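Local atomic coordinates of Pvc2 (PDB entry 6J0B), a protein that builds part of the contractile sheath around the inner tube of an extracellular contractile injection system, a phage-tail-like particle that probably delivers protein cargo. Residues Asn64-Asn78 / Trp165-Val179. Residues are numbered along the deposited sequence; the frame is centred on the assembly and turned at random.
Sequences NEDKLDVSVRAYFAN and WANIDIPPSAVMAGV
Arg73 lays its guanidinium flat on one face of the Trp165 indole, the two planes only 6° apart and their centres 4.0 Å from each other. Extended from CG to NE, with CG anti to the backbone N (chi1 177°), the arginine runs along the ring: CZ makes a cation-pi contact with the five-membered ring, while CD makes a CH-pi contact with the six-membered one. Phe62 is a second cation-pi partner of the same arginine. The far edge of the indole points at the helix backbone, Trp165 CH2 standing 3.5 Å from Val70 O.

Apolar packing continues along helix 67-77. Val70 divides its branches, CG1 meeting Ala166 CB at 3.7 Å and CG2 reaching Ile168 CD1 and Ile170 CG1. Ala74 CB touches Trp165 CH2 and Ile170 CG2. On its other flank Ala74 CB lies 3.8 Å from Val175 CG1. Pro171 CG rests on Ser71 CB. Asn78 ND2 packs against Val175 CB at 3.4 Å, a van der Waals contact; its OD1 is hydrogen-bonded to Gly200 N.

Helix 67-77 and the first part of helix 172-186 (residues 172-179) run nearly parallel, 23° between their directions, the axes of these segments approaching to 7.5 Å, beside the mainly parallel sheet of the chain's alpha/beta domain; Ser173 is hydrogen-bonded to Ala106 and Asp130 at the ends of two of its strands. Small residues permit this closeness: Ala174 CB lies 3.6 Å from Ser71 CB, and Gly178 presents bare backbone to Tyr75, whose ring edge comes within 3.5 Å of Gly178 N through CD1. Tyr75 OH is hydrogen-bonded beyond this interface, to Gly81 O.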
loop_
_atom_site.group_PDB
_atom_site.type_symbol
_atom_site.label_atom_id
_atom_site.label_comp_id
_atom_site.label_asym_id
_atom_site.label_seq_id
_atom_site.Cartn_x
_atom_site.Cartn_y
_atom_site.Cartn_z
ATOM N N ASN A 64 17.825 23.041 64.446
ATOM C CA ASN A 64 18.340 21.677 64.428
ATOM C C ASN A 64 18.294 21.035 65.809
ATOM O O ASN A 64 18.199 19.809 65.917
ATOM C CB ASN A 64 19.771 21.662 63.894
ATOM C CG ASN A 64 19.850 21.999 62.422
ATOM O OD1 ASN A 64 18.908 22.538 61.846
ATOM N ND2 ASN A 64 20.981 21.681 61.803
ATOM N N GLU A 65 18.349 21.841 66.868
ATOM C CA GLU A 65 18.459 21.304 68.218
ATOM C C GLU A 65 17.112 20.898 68.800
ATOM O O GLU A 65 17.070 20.116 69.756
ATOM C CB GLU A 65 19.122 22.331 69.132
ATOM C CG GLU A 65 20.410 22.914 68.583
ATOM C CD GLU A 65 20.716 24.278 69.169
ATOM O OE1 GLU A 65 19.783 24.922 69.694
ATOM O OE2 GLU A 65 21.887 24.706 69.105
ATOM N N ASP A 66 16.012 21.423 68.262
ATOM C CA ASP A 66 14.697 21.123 68.813
ATOM C C ASP A 66 14.271 19.707 68.465
ATOM O O ASP A 66 14.413 19.264 67.322
ATOM C CB ASP A 66 13.656 22.110 68.289
ATOM C CG ASP A 66 13.677 23.428 69.021
ATOM O OD1 ASP A 66 14.419 23.551 70.017
ATOM O OD2 ASP A 66 12.951 24.350 68.594
ATOM N N LYS A 67 13.737 19.000 69.460
ATOM C CA LYS A 67 13.149 17.693 69.199
ATOM C C LYS A 67 11.841 17.821 68.434
ATOM O O LYS A 67 11.502 16.944 67.635
ATOM C CB LYS A 67 12.944 16.947 70.517
ATOM C CG LYS A 67 12.568 15.490 70.366
ATOM C CD LYS A 67 12.371 14.834 71.717
ATOM C CE LYS A 67 13.662 14.251 72.261
ATOM N NZ LYS A 67 13.409 13.419 73.470
ATOM N N LEU A 68 11.108 18.917 68.641
ATOM C CA LEU A 68 9.838 19.100 67.949
ATOM C C LEU A 68 10.047 19.482 66.488
ATOM O O LEU A 68 9.296 19.035 65.615
ATOM C CB LEU A 68 9.000 20.159 68.668
ATOM C CG LEU A 68 7.673 20.565 68.021
ATOM C CD1 LEU A 68 6.733 19.379 67.917
ATOM C CD2 LEU A 68 7.021 21.707 68.777
ATOM N N ASP A 69 11.071 20.296 66.205
ATOM C CA ASP A 69 11.310 20.794 64.850
ATOM C C ASP A 69 11.680 19.673 63.890
ATOM O O ASP A 69 11.107 19.557 62.802
ATOM C CB ASP A 69 12.426 21.831 64.868
ATOM C CG ASP A 69 11.915 23.241 64.875
ATOM O OD1 ASP A 69 12.550 24.088 64.214
ATOM O OD2 ASP A 69 10.885 23.502 65.528
ATOM N N VAL A 70 12.653 18.846 64.276
ATOM C CA VAL A 70 13.125 17.785 63.400
ATOM C C VAL A 70 12.102 16.668 63.273
ATOM O O VAL A 70 12.126 15.917 62.292
ATOM C CB VAL A 70 14.483 17.264 63.904
ATOM C CG1 VAL A 70 15.469 18.410 63.991
ATOM C CG2 VAL A 70 14.347 16.595 65.261
ATOM N N SER A 71 11.180 16.558 64.226
ATOM C CA SER A 71 10.136 15.549 64.158
ATOM C C SER A 71 8.997 15.977 63.246
ATOM O O SER A 71 8.383 15.131 62.589
ATOM C CB SER A 71 9.615 15.264 65.563
ATOM O OG SER A 71 9.039 16.422 66.132
ATOM N N VAL A 72 8.707 17.275 63.188
ATOM C CA VAL A 72 7.636 17.774 62.333
ATOM C C VAL A 72 8.087 17.818 60.875
ATOM O O VAL A 72 7.311 17.498 59.965
ATOM C CB VAL A 72 7.163 19.145 62.859
ATOM C CG1 VAL A 72 6.306 19.880 61.857
ATOM C CG2 VAL A 72 6.373 18.960 64.137
ATOM N N ARG A 73 9.356 18.163 60.628
ATOM C CA ARG A 73 9.871 18.185 59.261
ATOM C C ARG A 73 9.966 16.780 58.680
ATOM O O ARG A 73 9.671 16.569 57.499
ATOM C CB ARG A 73 11.234 18.875 59.221
ATOM C CG ARG A 73 11.880 18.888 57.844
ATOM C CD ARG A 73 13.140 19.717 57.804
ATOM N NE ARG A 73 13.988 19.326 56.685
ATOM C CZ ARG A 73 15.110 19.949 56.345
ATOM N NH1 ARG A 73 15.520 21.002 57.035
ATOM N NH2 ARG A 73 15.822 19.519 55.315
ATOM N N ALA A 74 10.343 15.802 59.505
ATOM C CA ALA A 74 10.350 14.414 59.055
ATOM C C ALA A 74 8.939 13.885 58.845
ATOM O O ALA A 74 8.739 12.956 58.057
ATOM C CB ALA A 74 11.098 13.544 60.061
ATOM N N TYR A 75 7.956 14.464 59.534
ATOM C CA TYR A 75 6.570 14.052 59.353
ATOM C C TYR A 75 6.012 14.544 58.024
ATOM O O TYR A 75 5.317 13.800 57.327
ATOM C CB TYR A 75 5.725 14.565 60.516
ATOM C CG TYR A 75 4.242 14.532 60.262
ATOM C CD1 TYR A 75 3.557 13.331 60.209
ATOM C CD2 TYR A 75 3.523 15.705 60.090
ATOM C CE1 TYR A 75 2.202 13.298 59.980
ATOM C CE2 TYR A 75 2.170 15.680 59.860
ATOM C CZ TYR A 75 1.517 14.477 59.810
ATOM O OH TYR A 75 0.168 14.446 59.575
ATOM N N PHE A 76 6.298 15.792 57.661
ATOM C CA PHE A 76 5.773 16.349 56.421
ATOM C C PHE A 76 6.548 15.897 55.196
ATOM O O PHE A 76 6.001 15.931 54.090
ATOM C CB PHE A 76 5.766 17.875 56.487
ATOM C CG PHE A 76 4.649 18.437 57.308
ATOM C CD1 PHE A 76 3.337 18.272 56.909
ATOM C CD2 PHE A 76 4.908 19.136 58.472
ATOM C CE1 PHE A 76 2.305 18.787 57.657
ATOM C CE2 PHE A 76 3.875 19.654 59.222
ATOM C CZ PHE A 76 2.575 19.476 58.814
ATOM N N ALA A 77 7.804 15.482 55.362
ATOM C CA ALA A 77 8.568 14.982 54.226
ATOM C C ALA A 77 8.095 13.603 53.798
ATOM O O ALA A 77 8.235 13.238 52.627
ATOM C CB ALA A 77 10.056 14.949 54.567
ATOM N N ASN A 78 7.529 12.828 54.721
ATOM C CA ASN A 78 7.046 11.495 54.392
ATOM C C ASN A 78 5.626 11.498 53.852
ATOM O O ASN A 78 5.181 10.478 53.320
ATOM C CB ASN A 78 7.130 10.590 55.615
ATOM C CG ASN A 78 8.552 10.264 55.992
ATOM O OD1 ASN A 78 9.400 10.050 55.133
ATOM N ND2 ASN A 78 8.825 10.232 57.282
ATOM N N TRP A 165 20.377 16.757 57.976
ATOM C CA TRP A 165 19.928 18.100 58.320
ATOM C C TRP A 165 19.682 18.246 59.816
ATOM O O TRP A 165 19.908 19.320 60.381
ATOM C CB TRP A 165 18.667 18.459 57.532
ATOM C CG TRP A 165 17.656 17.357 57.410
ATOM C CD1 TRP A 165 17.575 16.429 56.417
ATOM C CD2 TRP A 165 16.564 17.089 58.297
ATOM N NE1 TRP A 165 16.511 15.591 56.634
ATOM C CE2 TRP A 165 15.873 15.978 57.782
ATOM C CE3 TRP A 165 16.106 17.678 59.477
ATOM C CZ2 TRP A 165 14.752 15.443 58.406
ATOM C CZ3 TRP A 165 14.995 17.146 60.095
ATOM C CH2 TRP A 165 14.329 16.043 59.558
ATOM N N ALA A 166 19.232 17.182 60.471
ATOM C CA ALA A 166 18.964 17.228 61.900
ATOM C C ALA A 166 20.248 17.003 62.682
ATOM O O ALA A 166 21.005 16.072 62.395
ATOM C CB ALA A 166 17.925 16.177 62.283
ATOM N N ASN A 167 20.490 17.857 63.673
ATOM C CA ASN A 167 21.659 17.687 64.528
ATOM C C ASN A 167 21.450 16.541 65.508
ATOM O O ASN A 167 22.318 15.674 65.662
ATOM C CB ASN A 167 21.946 18.990 65.273
ATOM C CG ASN A 167 23.315 19.007 65.911
ATOM O OD1 ASN A 167 24.258 18.403 65.402
ATOM N ND2 ASN A 167 23.433 19.705 67.033
ATOM N N ILE A 168 20.303 16.530 66.179
ATOM C CA ILE A 168 19.928 15.479 67.116
ATOM C C ILE A 168 19.231 14.345 66.380
ATOM O O ILE A 168 18.878 14.475 65.202
ATOM C CB ILE A 168 19.024 16.034 68.224
ATOM C CG1 ILE A 168 17.762 16.616 67.602
ATOM C CG2 ILE A 168 19.756 17.091 69.025
ATOM C CD1 ILE A 168 16.709 16.924 68.598
ATOM N N ASP A 169 19.040 13.224 67.066
ATOM C CA ASP A 169 18.333 12.089 66.494
ATOM C C ASP A 169 16.829 12.310 66.541
ATOM O O ASP A 169 16.291 12.848 67.511
ATOM C CB ASP A 169 18.697 10.813 67.242
ATOM C CG ASP A 169 20.184 10.659 67.419
ATOM O OD1 ASP A 169 20.932 10.938 66.458
ATOM O OD2 ASP A 169 20.608 10.282 68.527
ATOM N N ILE A 170 16.155 11.875 65.484
ATOM C CA ILE A 170 14.723 12.084 65.302
ATOM C C ILE A 170 13.968 10.946 65.979
ATOM O O ILE A 170 14.373 9.782 65.849
ATOM C CB ILE A 170 14.398 12.186 63.805
ATOM C CG1 ILE A 170 15.114 13.400 63.226
ATOM C CG2 ILE A 170 12.905 12.266 63.554
ATOM C CD1 ILE A 170 15.282 13.359 61.756
ATOM N N PRO A 171 12.912 11.228 66.739
ATOM C CA PRO A 171 12.067 10.157 67.267
ATOM C C PRO A 171 11.354 9.429 66.143
ATOM O O PRO A 171 10.815 10.063 65.225
ATOM C CB PRO A 171 11.074 10.902 68.169
ATOM C CG PRO A 171 11.098 12.303 67.690
ATOM C CD PRO A 171 12.497 12.548 67.238
ATOM N N PRO A 172 11.342 8.094 66.173
ATOM C CA PRO A 172 10.822 7.334 65.029
ATOM C C PRO A 172 9.311 7.343 64.909
ATOM O O PRO A 172 8.801 6.979 63.843
ATOM C CB PRO A 172 11.343 5.921 65.290
ATOM C CG PRO A 172 11.477 5.855 66.755
ATOM C CD PRO A 172 11.870 7.212 67.225
ATOM N N SER A 173 8.580 7.738 65.948
ATOM C CA SER A 173 7.127 7.784 65.861
ATOM C C SER A 173 6.626 8.932 65.008
ATOM O O SER A 173 5.517 8.853 64.475
ATOM C CB SER A 173 6.512 7.906 67.248
ATOM O OG SER A 173 7.048 9.018 67.938
ATOM N N ALA A 174 7.409 10.000 64.879
ATOM C CA ALA A 174 6.961 11.138 64.093
ATOM C C ALA A 174 7.072 10.868 62.604
ATOM O O ALA A 174 6.298 11.420 61.817
ATOM C CB ALA A 174 7.763 12.372 64.461
ATOM N N VAL A 175 8.025 10.032 62.194
ATOM C CA VAL A 175 8.082 9.647 60.793
ATOM C C VAL A 175 7.043 8.584 60.474
ATOM O O VAL A 175 6.677 8.423 59.307
ATOM C CB VAL A 175 9.498 9.180 60.404
ATOM C CG1 VAL A 175 10.544 9.986 61.147
ATOM C CG2 VAL A 175 9.696 7.696 60.638
ATOM N N MET A 176 6.527 7.878 61.485
ATOM C CA MET A 176 5.557 6.820 61.255
ATOM C C MET A 176 4.129 7.330 61.218
ATOM O O MET A 176 3.246 6.616 60.738
ATOM C CB MET A 176 5.683 5.735 62.324
ATOM C CG MET A 176 6.905 4.856 62.161
ATOM S SD MET A 176 7.000 4.089 60.537
ATOM C CE MET A 176 5.460 3.178 60.491
ATOM N N ALA A 177 3.883 8.538 61.720
ATOM C CA ALA A 177 2.597 9.177 61.484
ATOM C C ALA A 177 2.445 9.550 60.020
ATOM O O ALA A 177 1.338 9.514 59.471
ATOM C CB ALA A 177 2.454 10.412 62.364
ATOM N N GLY A 178 3.551 9.911 59.367
ATOM C CA GLY A 178 3.507 10.191 57.947
ATOM C C GLY A 178 3.494 8.946 57.092
ATOM O O GLY A 178 2.918 8.953 56.002
ATOM N N VAL A 179 4.125 7.869 57.564
ATOM C CA VAL A 179 4.093 6.602 56.841
ATOM C C VAL A 179 2.700 5.987 56.912
ATOM O O VAL A 179 2.219 5.394 55.937
ATOM C CB VAL A 179 5.190 5.666 57.388
ATOM C CG1 VAL A 179 5.021 4.236 56.916
ATOM C CG2 VAL A 179 6.544 6.164 56.950
#